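Local coordinates for protein cycloalternan-forming enzyme (PDB 5F7U) that belongs to glycosyl hydrolase family 31 and binds alpha-D-glucopyranose units in a pocket of its TIM-barrel domain and at several other sites, at residues G366-A371 against V582-S587; G533-G538 against I597-D602; G355-L360 against V625-W630. The protein carries 1 engineered substitution. All blocks are in the same frame, centred on the assembly; numbering follows the deposited sequence.

Interaction 1 (G366-A371 against V582-S587). With GLC (alpha-D-glucopyranose), chain F; GLC (alpha-D-glucopyranose), chain B.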
loop_
_atom_site.group_PDB
_atom_site.type_symbol
_atom_site.label_atom_id
_atom_site.label_comp_id
_atom_site.label_asym_id
_atom_site.label_seq_id
_atom_site.Cartn_x
_atom_site.Cartn_y
_atom_site.Cartn_z
ATOM N N GLY A 366 5.840 10.999 10.762
ATOM C CA GLY A 366 4.988 11.986 11.422
ATOM C C GLY A 366 4.073 12.669 10.409
ATOM O O GLY A 366 4.025 12.279 9.221
ATOM N N LEU A 367 3.365 13.711 10.841
ATOM C CA LEU A 367 2.431 14.361 9.925
ATOM C C LEU A 367 3.173 15.211 8.882
ATOM O O LEU A 367 4.072 15.977 9.243
ATOM C CB LEU A 367 1.456 15.263 10.685
ATOM C CG LEU A 367 0.498 16.163 9.877
ATOM C CD1 LEU A 367 -0.475 15.312 9.055
ATOM C CD2 LEU A 367 -0.247 17.081 10.851
ATOM N N TRP A 368 2.758 15.068 7.619
ATOM C CA TRP A 368 3.200 15.939 6.536
ATOM C C TRP A 368 2.166 17.005 6.243
ATOM O O TRP A 368 0.999 16.677 6.056
ATOM C CB TRP A 368 3.392 15.154 5.247
ATOM C CG TRP A 368 4.504 14.169 5.250
ATOM C CD1 TRP A 368 4.593 13.028 5.999
ATOM C CD2 TRP A 368 5.664 14.204 4.412
ATOM N NE1 TRP A 368 5.769 12.351 5.683
ATOM C CE2 TRP A 368 6.444 13.063 4.724
ATOM C CE3 TRP A 368 6.136 15.108 3.445
ATOM C CZ2 TRP A 368 7.659 12.780 4.088
ATOM C CZ3 TRP A 368 7.383 14.825 2.812
ATOM C CH2 TRP A 368 8.112 13.662 3.139
ATOM N N MET A 369 2.605 18.270 6.183
ATOM C CA MET A 369 1.721 19.406 5.817
ATOM C C MET A 369 2.018 19.881 4.412
ATOM O O MET A 369 3.175 20.077 4.048
ATOM C CB MET A 369 1.951 20.585 6.766
ATOM C CG MET A 369 1.917 20.168 8.228
ATOM S SD MET A 369 1.563 21.548 9.338
ATOM C CE MET A 369 2.853 22.706 8.872
ATOM N N SER A 370 0.970 20.121 3.635
ATOM C CA SER A 370 1.146 20.494 2.230
ATOM C C SER A 370 -0.070 21.306 1.801
ATOM O O SER A 370 -1.160 21.076 2.318
ATOM C CB SER A 370 1.279 19.233 1.370
ATOM O OG SER A 370 1.373 19.550 -0.018
ATOM N N ALA A 371 0.123 22.222 0.852
ATOM C CA ALA A 371 -0.977 22.955 0.192
ATOM C C ALA A 371 -0.413 23.625 -1.032
ATOM O O ALA A 371 0.561 24.390 -0.935
ATOM C CB ALA A 371 -1.609 24.000 1.119
ATOM N N VAL A 582 14.028 12.256 1.847
ATOM C CA VAL A 582 12.923 11.338 1.545
ATOM C C VAL A 582 12.261 11.785 0.241
ATOM O O VAL A 582 12.049 12.984 0.054
ATOM C CB VAL A 582 11.884 11.407 2.686
ATOM C CG1 VAL A 582 10.608 10.639 2.354
ATOM C CG2 VAL A 582 12.498 10.860 3.968
ATOM N N SER A 583 11.917 10.835 -0.639
ATOM C CA SER A 583 11.061 11.122 -1.802
ATOM C C SER A 583 9.586 10.821 -1.539
ATOM O O SER A 583 9.264 9.936 -0.735
ATOM C CB SER A 583 11.513 10.299 -3.002
ATOM O OG SER A 583 12.804 10.719 -3.430
ATOM N N PHE A 584 8.714 11.519 -2.275
ATOM C CA PHE A 584 7.269 11.417 -2.116
ATOM C C PHE A 584 6.768 11.434 -3.562
ATOM O O PHE A 584 6.909 12.454 -4.265
ATOM C CB PHE A 584 6.825 12.646 -1.301
ATOM C CG PHE A 584 5.442 12.551 -0.710
ATOM C CD1 PHE A 584 4.307 12.803 -1.504
ATOM C CD2 PHE A 584 5.276 12.304 0.665
ATOM C CE1 PHE A 584 3.019 12.750 -0.963
ATOM C CE2 PHE A 584 3.976 12.250 1.211
ATOM C CZ PHE A 584 2.855 12.473 0.390
ATOM N N SER A 585 6.240 10.295 -4.034
ATOM C CA SER A 585 5.960 10.108 -5.482
ATOM C C SER A 585 4.635 9.403 -5.696
ATOM O O SER A 585 4.045 8.910 -4.731
ATOM C CB SER A 585 7.058 9.263 -6.121
ATOM O OG SER A 585 8.337 9.807 -5.827
ATOM N N ARG A 586 4.142 9.370 -6.937
ATOM C CA ARG A 586 2.867 8.671 -7.186
ATOM C C ARG A 586 2.928 7.508 -8.154
ATOM O O ARG A 586 2.074 6.619 -8.083
ATOM C CB ARG A 586 1.758 9.634 -7.603
ATOM C CG ARG A 586 1.987 10.286 -8.934
ATOM C CD ARG A 586 0.791 11.129 -9.347
ATOM N NE ARG A 586 0.963 11.415 -10.762
ATOM C CZ ARG A 586 0.405 12.432 -11.414
ATOM N NH1 ARG A 586 -0.394 13.308 -10.777
ATOM N NH2 ARG A 586 0.641 12.553 -12.715
ATOM N N SER A 587 3.935 7.496 -9.037
ATOM C CA SER A 587 3.940 6.554 -10.154
ATOM C C SER A 587 5.075 5.568 -10.080
ATOM O O SER A 587 6.164 5.915 -9.628
ATOM C CB SER A 587 4.053 7.299 -11.484
ATOM O OG SER A 587 3.865 6.376 -12.561
HETATM C C1 GLC F . -3.649 17.755 -13.741
HETATM C C2 GLC F . -2.382 16.891 -13.770
HETATM C C3 GLC F . -2.041 16.341 -12.378
HETATM C C4 GLC F . -1.860 17.483 -11.369
HETATM C C5 GLC F . -3.152 18.333 -11.401
HETATM C C6 GLC F . -3.090 19.572 -10.519
HETATM O O1 GLC F . -4.807 16.932 -13.540
HETATM O O2 GLC F . -2.578 15.805 -14.676
HETATM O O3 GLC F . -0.875 15.524 -12.467
HETATM O O4 GLC F . -1.668 16.986 -10.023
HETATM O O5 GLC F . -3.570 18.764 -12.716
HETATM O O6 GLC F . -3.914 19.244 -9.403
HETATM C C1 GLC B . -0.301 16.905 -9.552
HETATM C C2 GLC B . -0.261 16.218 -8.169
HETATM C C3 GLC B . -0.856 17.089 -7.045
HETATM C C4 GLC B . -0.206 18.482 -7.047
HETATM C C5 GLC B . -0.112 19.059 -8.467
HETATM C C6 GLC B . 0.668 20.361 -8.543
HETATM O O2 GLC B . -0.813 14.900 -8.250
HETATM O O3 GLC B . -0.656 16.488 -5.753
HETATM O O4 GLC B . -0.963 19.380 -6.215
HETATM O O5 GLC B . 0.436 18.138 -9.433
HETATM O O6 GLC B . 0.495 20.850 -9.888
#

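Interaction 2 (G533-G538 against I597-D602). Engineered in segment 533-538: N537 (natural residue Asp). With GLC (alpha-D-glucopyranose), chain B; GLC (alpha-D-glucopyranose), chain F.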
loop_
_atom_site.group_PDB
_atom_site.type_symbol
_atom_site.label_atom_id
_atom_site.label_comp_id
_atom_site.label_asym_id
_atom_site.label_seq_id
_atom_site.Cartn_x
_atom_site.Cartn_y
_atom_site.Cartn_z
ATOM N N GLY A 533 14.457 16.607 0.537
ATOM C CA GLY A 533 14.022 15.650 -0.469
ATOM C C GLY A 533 13.114 16.300 -1.490
ATOM O O GLY A 533 12.979 17.520 -1.526
ATOM N N PHE A 534 12.518 15.466 -2.320
ATOM C CA PHE A 534 11.702 15.938 -3.433
ATOM C C PHE A 534 10.375 15.214 -3.497
ATOM O O PHE A 534 10.298 13.995 -3.240
ATOM C CB PHE A 534 12.422 15.695 -4.754
ATOM C CG PHE A 534 13.730 16.425 -4.885
ATOM C CD1 PHE A 534 13.748 17.781 -5.177
ATOM C CD2 PHE A 534 14.950 15.753 -4.698
ATOM C CE1 PHE A 534 14.968 18.470 -5.316
ATOM C CE2 PHE A 534 16.171 16.434 -4.814
ATOM C CZ PHE A 534 16.174 17.794 -5.137
ATOM N N LYS A 535 9.347 15.967 -3.876
ATOM C CA LYS A 535 8.073 15.368 -4.269
ATOM C C LYS A 535 8.102 15.208 -5.779
ATOM O O LYS A 535 7.794 16.140 -6.526
ATOM C CB LYS A 535 6.871 16.204 -3.791
ATOM C CG LYS A 535 5.498 15.614 -4.222
ATOM C CD LYS A 535 4.342 16.435 -3.634
ATOM C CE LYS A 535 3.007 15.772 -4.000
ATOM N NZ LYS A 535 1.823 16.522 -3.451
ATOM N N THR A 536 8.501 14.016 -6.205
ATOM C CA THR A 536 8.682 13.708 -7.620
ATOM C C THR A 536 7.375 13.228 -8.219
ATOM O O THR A 536 7.005 12.061 -8.105
ATOM C CB THR A 536 9.824 12.692 -7.816
ATOM O OG1 THR A 536 9.839 11.777 -6.722
ATOM C CG2 THR A 536 11.155 13.418 -7.854
ATOM N N ASN A 537 6.659 14.173 -8.805
ATOM C CA ASN A 537 5.361 13.934 -9.413
ATOM C C ASN A 537 5.497 13.536 -10.870
ATOM O O ASN A 537 6.537 13.728 -11.484
ATOM C CB ASN A 537 4.567 15.239 -9.371
ATOM C CG ASN A 537 3.102 15.010 -9.091
ATOM O OD1 ASN A 537 2.480 14.075 -9.583
ATOM N ND2 ASN A 537 2.560 15.848 -8.230
ATOM N N GLY A 538 4.403 13.024 -11.427
ATOM C CA GLY A 538 4.369 12.630 -12.828
ATOM C C GLY A 538 5.174 11.369 -13.113
ATOM O O GLY A 538 5.431 10.551 -12.221
ATOM N N ILE A 597 8.265 7.249 -0.463
ATOM C CA ILE A 597 6.822 7.213 -0.171
ATOM C C ILE A 597 6.036 7.261 -1.479
ATOM O O ILE A 597 6.465 7.944 -2.427
ATOM C CB ILE A 597 6.413 8.422 0.723
ATOM C CG1 ILE A 597 7.037 8.256 2.106
ATOM C CG2 ILE A 597 4.887 8.557 0.843
ATOM C CD1 ILE A 597 7.068 9.521 2.931
ATOM N N TYR A 598 4.906 6.551 -1.530
ATOM C CA TYR A 598 3.958 6.698 -2.670
ATOM C C TYR A 598 2.636 7.173 -2.141
ATOM O O TYR A 598 2.134 6.587 -1.169
ATOM C CB TYR A 598 3.818 5.374 -3.476
ATOM C CG TYR A 598 5.115 5.109 -4.182
ATOM C CD1 TYR A 598 6.191 4.538 -3.483
ATOM C CD2 TYR A 598 5.330 5.550 -5.499
ATOM C CE1 TYR A 598 7.438 4.379 -4.088
ATOM C CE2 TYR A 598 6.577 5.390 -6.104
ATOM C CZ TYR A 598 7.619 4.809 -5.399
ATOM O OH TYR A 598 8.853 4.630 -6.005
ATOM N N TRP A 599 2.087 8.245 -2.737
ATOM C CA TRP A 599 0.714 8.672 -2.369
ATOM C C TRP A 599 -0.281 8.350 -3.466
ATOM O O TRP A 599 0.106 8.205 -4.621
ATOM C CB TRP A 599 0.652 10.146 -1.926
ATOM C CG TRP A 599 0.314 11.140 -2.999
ATOM C CD1 TRP A 599 -0.902 11.702 -3.221
ATOM C CD2 TRP A 599 1.206 11.705 -3.983
ATOM N NE1 TRP A 599 -0.830 12.596 -4.270
ATOM C CE2 TRP A 599 0.443 12.613 -4.762
ATOM C CE3 TRP A 599 2.573 11.553 -4.264
ATOM C CZ2 TRP A 599 0.991 13.353 -5.831
ATOM C CZ3 TRP A 599 3.137 12.304 -5.307
ATOM C CH2 TRP A 599 2.326 13.181 -6.100
ATOM N N SER A 600 -1.555 8.208 -3.087
ATOM C CA SER A 600 -2.599 7.690 -3.980
ATOM C C SER A 600 -3.110 8.677 -5.040
ATOM O O SER A 600 -4.050 8.375 -5.777
ATOM C CB SER A 600 -3.743 7.127 -3.133
ATOM O OG SER A 600 -4.432 8.192 -2.491
ATOM N N GLY A 601 -2.478 9.843 -5.152
ATOM C CA GLY A 601 -2.793 10.750 -6.252
ATOM C C GLY A 601 -4.011 11.629 -6.044
ATOM O O GLY A 601 -4.341 11.997 -4.919
ATOM N N ASP A 602 -4.684 11.966 -7.147
ATOM C CA ASP A 602 -5.578 13.129 -7.174
ATOM C C ASP A 602 -7.003 12.655 -7.020
ATOM O O ASP A 602 -7.556 12.059 -7.953
ATOM C CB ASP A 602 -5.444 13.870 -8.512
ATOM C CG ASP A 602 -4.041 14.445 -8.745
ATOM O OD1 ASP A 602 -3.285 14.657 -7.783
ATOM O OD2 ASP A 602 -3.684 14.683 -9.921
HETATM C C1 GLC B . -0.301 16.905 -9.552
HETATM C C2 GLC B . -0.261 16.218 -8.169
HETATM C C3 GLC B . -0.856 17.089 -7.045
HETATM C C4 GLC B . -0.206 18.482 -7.047
HETATM C C5 GLC B . -0.112 19.059 -8.467
HETATM C C6 GLC B . 0.668 20.361 -8.543
HETATM O O2 GLC B . -0.813 14.900 -8.250
HETATM O O3 GLC B . -0.656 16.488 -5.753
HETATM O O4 GLC B . -0.963 19.380 -6.215
HETATM O O5 GLC B . 0.436 18.138 -9.433
HETATM O O6 GLC B . 0.495 20.850 -9.888
HETATM C C1 GLC F . -3.649 17.755 -13.741
HETATM C C2 GLC F . -2.382 16.891 -13.770
HETATM C C3 GLC F . -2.041 16.341 -12.378
HETATM C C4 GLC F . -1.860 17.483 -11.369
HETATM C C5 GLC F . -3.152 18.333 -11.401
HETATM C C6 GLC F . -3.090 19.572 -10.519
HETATM O O1 GLC F . -4.807 16.932 -13.540
HETATM O O2 GLC F . -2.578 15.805 -14.676
HETATM O O3 GLC F . -0.875 15.524 -12.467
HETATM O O4 GLC F . -1.668 16.986 -10.023
HETATM O O5 GLC F . -3.570 18.764 -12.716
HETATM O O6 GLC F . -3.914 19.244 -9.403
#

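Interaction 3 (G355-L360 against V625-W630)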
loop_
_atom_site.group_PDB
_atom_site.type_symbol
_atom_site.label_atom_id
_atom_site.label_comp_id
_atom_site.label_asym_id
_atom_site.label_seq_id
_atom_site.Cartn_x
_atom_site.Cartn_y
_atom_site.Cartn_z
ATOM N N GLY A 355 13.340 -6.050 -5.082
ATOM C CA GLY A 355 13.949 -5.017 -4.232
ATOM C C GLY A 355 13.205 -4.804 -2.931
ATOM O O GLY A 355 11.974 -4.804 -2.888
ATOM N N LYS A 356 13.978 -4.639 -1.865
ATOM C CA LYS A 356 13.403 -4.323 -0.567
ATOM C C LYS A 356 13.026 -2.861 -0.490
ATOM O O LYS A 356 13.654 -2.006 -1.122
ATOM C CB LYS A 356 14.412 -4.618 0.552
ATOM C CG LYS A 356 14.968 -6.029 0.561
ATOM C CD LYS A 356 13.905 -7.010 0.995
ATOM C CE LYS A 356 14.260 -8.406 0.489
ATOM N NZ LYS A 356 13.365 -9.358 1.177
ATOM N N THR A 357 12.015 -2.569 0.327
ATOM C CA THR A 357 11.764 -1.205 0.738
ATOM C C THR A 357 13.005 -0.643 1.433
ATOM O O THR A 357 13.618 -1.320 2.250
ATOM C CB THR A 357 10.573 -1.177 1.714
ATOM O OG1 THR A 357 9.378 -1.394 0.959
ATOM C CG2 THR A 357 10.436 0.157 2.400
ATOM N N THR A 358 13.360 0.599 1.107
ATOM C CA THR A 358 14.457 1.274 1.819
ATOM C C THR A 358 13.912 1.964 3.067
ATOM O O THR A 358 13.038 2.824 2.959
ATOM C CB THR A 358 15.126 2.324 0.904
ATOM O OG1 THR A 358 15.621 1.663 -0.263
ATOM C CG2 THR A 358 16.288 3.037 1.623
ATOM N N LEU A 359 14.436 1.605 4.233
ATOM C CA LEU A 359 14.024 2.297 5.471
ATOM C C LEU A 359 14.206 3.803 5.366
ATOM O O LEU A 359 15.293 4.292 5.032
ATOM C CB LEU A 359 14.782 1.762 6.696
ATOM C CG LEU A 359 14.379 2.396 8.040
ATOM C CD1 LEU A 359 12.916 2.138 8.399
ATOM C CD2 LEU A 359 15.320 1.883 9.125
ATOM N N LEU A 360 13.145 4.540 5.677
ATOM C CA LEU A 360 13.192 6.002 5.709
ATOM C C LEU A 360 13.415 6.489 7.134
ATOM O O LEU A 360 13.103 5.753 8.066
ATOM C CB LEU A 360 11.861 6.549 5.175
ATOM C CG LEU A 360 11.538 6.218 3.703
ATOM C CD1 LEU A 360 10.198 6.834 3.361
ATOM C CD2 LEU A 360 12.607 6.699 2.709
ATOM N N VAL A 625 4.444 -2.223 -1.738
ATOM C CA VAL A 625 4.566 -0.764 -1.560
ATOM C C VAL A 625 3.907 -0.452 -0.209
ATOM O O VAL A 625 2.687 -0.309 -0.106
ATOM C CB VAL A 625 3.938 0.029 -2.734
ATOM C CG1 VAL A 625 4.022 1.541 -2.485
ATOM C CG2 VAL A 625 4.659 -0.318 -4.029
ATOM N N SER A 626 4.741 -0.387 0.823
ATOM C CA SER A 626 4.288 -0.308 2.210
ATOM C C SER A 626 4.215 1.134 2.696
ATOM O O SER A 626 3.324 1.474 3.467
ATOM C CB SER A 626 5.283 -1.096 3.066
ATOM O OG SER A 626 5.016 -1.014 4.463
ATOM N N TYR A 627 5.156 1.973 2.250
ATOM C CA TYR A 627 5.202 3.368 2.731
ATOM C C TYR A 627 4.269 4.198 1.877
ATOM O O TYR A 627 4.699 4.935 0.973
ATOM C CB TYR A 627 6.619 3.928 2.696
ATOM C CG TYR A 627 7.627 3.206 3.585
ATOM C CD1 TYR A 627 7.231 2.276 4.583
ATOM C CD2 TYR A 627 8.991 3.452 3.412
ATOM C CE1 TYR A 627 8.192 1.630 5.368
ATOM C CE2 TYR A 627 9.949 2.832 4.202
ATOM C CZ TYR A 627 9.554 1.922 5.172
ATOM O OH TYR A 627 10.540 1.298 5.927
ATOM N N TRP A 628 2.979 4.041 2.167
ATOM C CA TRP A 628 1.910 4.566 1.326
ATOM C C TRP A 628 1.175 5.701 2.049
ATOM O O TRP A 628 0.876 5.594 3.245
ATOM C CB TRP A 628 0.967 3.421 0.945
ATOM C CG TRP A 628 -0.284 3.848 0.194
ATOM C CD1 TRP A 628 -0.464 3.876 -1.165
ATOM C CD2 TRP A 628 -1.516 4.280 0.772
ATOM N NE1 TRP A 628 -1.716 4.319 -1.469
ATOM C CE2 TRP A 628 -2.388 4.581 -0.299
ATOM C CE3 TRP A 628 -1.973 4.441 2.101
ATOM C CZ2 TRP A 628 -3.703 5.007 -0.097
ATOM C CZ3 TRP A 628 -3.275 4.916 2.311
ATOM C CH2 TRP A 628 -4.131 5.166 1.214
ATOM N N ALA A 629 0.866 6.755 1.285
ATOM C CA ALA A 629 0.136 7.923 1.782
ATOM C C ALA A 629 -1.090 8.173 0.930
ATOM O O ALA A 629 -1.205 7.661 -0.177
ATOM C CB ALA A 629 1.015 9.165 1.718
ATOM N N TRP A 630 -1.959 9.038 1.441
ATOM C CA TRP A 630 -3.039 9.618 0.641
ATOM C C TRP A 630 -3.246 11.047 1.110
ATOM O O TRP A 630 -2.798 11.407 2.206
ATOM C CB TRP A 630 -4.328 8.779 0.756
ATOM C CG TRP A 630 -4.970 8.774 2.139
ATOM C CD1 TRP A 630 -4.386 8.371 3.327
ATOM C CD2 TRP A 630 -6.309 9.156 2.462
ATOM N NE1 TRP A 630 -5.284 8.510 4.370
ATOM C CE2 TRP A 630 -6.474 8.973 3.870
ATOM C CE3 TRP A 630 -7.394 9.620 1.705
ATOM C CZ2 TRP A 630 -7.688 9.270 4.539
ATOM C CZ3 TRP A 630 -8.621 9.898 2.370
ATOM C CH2 TRP A 630 -8.741 9.728 3.772
HETATM O O HOH W 1 7.422 0.581 0.642
#

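Interaction 1 (G366-A371 against V582-S587)
W368 holds CG anti to its own carbonyl carbon (chi1 -67°), while F584 holds CG anti to its backbone N (chi1 -164°); with these torsions the two rings point into the barrel interior and meet there. The contact is made by side chains alone. The nearest CA atoms, those of W368 and F584, are 10.6 Å apart. The benzene half of the indole does most of the touching. F584 CD2 sits over one face of it, displaced toward the rim, 3.9 Å from W368 CZ3. F584 CE2 lies 4.1 Å from W368 CD2. The W368 six-membered ring and the F584 ring have centroids 5.0 Å apart and planes at 48°, an oblique aromatic pair. The V582 CG1 methyl meets the indole at its edge, near the ring plane, 4.0 Å from W368 CH2. No hydrogen bond crosses here. W368 NE1 binds A364 O, which helps fix the rotation of the indole.

Further along 582-587, R586 reaches the glycan pocket. R586 NH1 donates to O3 of the alpha-D-glucopyranose of chain F at 2.8 Å. It also makes a weak bond to O2 of the chain B sugar. Both oxygens lie at the guanidinium edge. R586 NE makes a salt bridge to E540, which helps fix the guanidinium group.

Strands 367-369 and 584-585 are the first and fifth of the eight-stranded parallel barrel. I597 of strand 597-599 packs on W368, V582 and F584, and Q659 of strand 657-660 touches both rings. S583 and S585 contact helix 555-577.

Interaction 2 (G533-G538 against I597-D602)
K535 reaches W599 with a fully extended side chain. CB leads into a CG that is anti to the backbone N (chi1 179°), and CG passes F584 O at 3.5 Å. CD carries the chain on toward the indole. CE then lies over one face of the benzene half, 3.4 Å from W599 CH2. It makes a CH-pi contact, with K535 CE 3.7 Å from the centroid of the W599 six-membered ring. NZ stays over the same face as a cation-pi partner, 4.4 Å from that centroid and 22° off the ring normal. Its strongest partner is E400, in a salt bridge. It also has a weak bond to O3 of the chain B alpha-D-glucopyranose.

The two segments carry the fourth and sixth strands of the TIM barrel, and the contact lies at their C-terminal ends, where this fold places its ligand pocket. N537, engineered from Asp, meets the ring at its edge. The exact placement of its ND2 is doubtful, because it lies too close to the chain B sugar in the model. The amide plane stands 84° from the ring plane. N537 OD1 accepts from G538 N at 2.9 Å, in the carbonyl plane and on a lone pair. Beyond W599, D602 OD1 accepts a short 2.5 Å bond from O2 of the chain B sugar.

Interaction 3 (G355-L360 against V625-W630)
The Y627 ring is met by four consecutive residues, T357 to L360. T357 CG2 sits over one face in a CH-pi contact, 3.6 Å from the Y627 ring centroid and 27° off the normal. It is offset toward the rim, and its closest ring atom is Y627 CE2 at 3.3 Å. L360 CD1 approaches obliquely, 3.6 Å from Y627 CD2. At the edge, near the ring plane, the carbonyl T358 O lies 3.3 Å from Y627 CE2. L359 CD1 reaches the phenol end, 3.5 Å from Y627 OH.

The next shell sets these groups in place. T357 OG1 is anti to the carbonyl carbon (chi1 -74°), which turns CG2 to the ring and leaves OG1 to bind a water at 2.8 Å. The same water accepts from S626 N at 2.9 Å, so it bridges the two segments. Y627 OH is hydrogen-bonded to A709 O of helix 702-715, which ties down the far end of the ring. Y627 is the centre of an inverse gamma turn, closed by a weak bond from W628 N to S626 O.

L359 packs on helix 702-715, and T358 OG1 binds K594 O. The contact joins the loop between helix 343-354 and the first barrel strand to the lead-in of the seventh strand, 628-631. It belongs to the N-terminal end of a TIM barrel.

All three contacts are buried and lie in one TIM barrel. Only interaction 3 includes touching residues that are partly exposed, T358 and L359. Interactions 1 and 2 have centres about 6 Å apart and use neighbouring strands. S585 OG and T536 OG1 join them by a probable hydrogen bond at 2.6 Å. Between its segments interaction 1 is apolar ring packing, with R586 alone reaching the sugars; interaction 2 sets a lysine over an indole face at the pocket wall. The centre of interaction 3 is about 12 Å from the other two centres. It sits at the barrel end away from the pocket, and adds a bridging water. Strand pairing from Y598 and S600 to A629 links it to interaction 2.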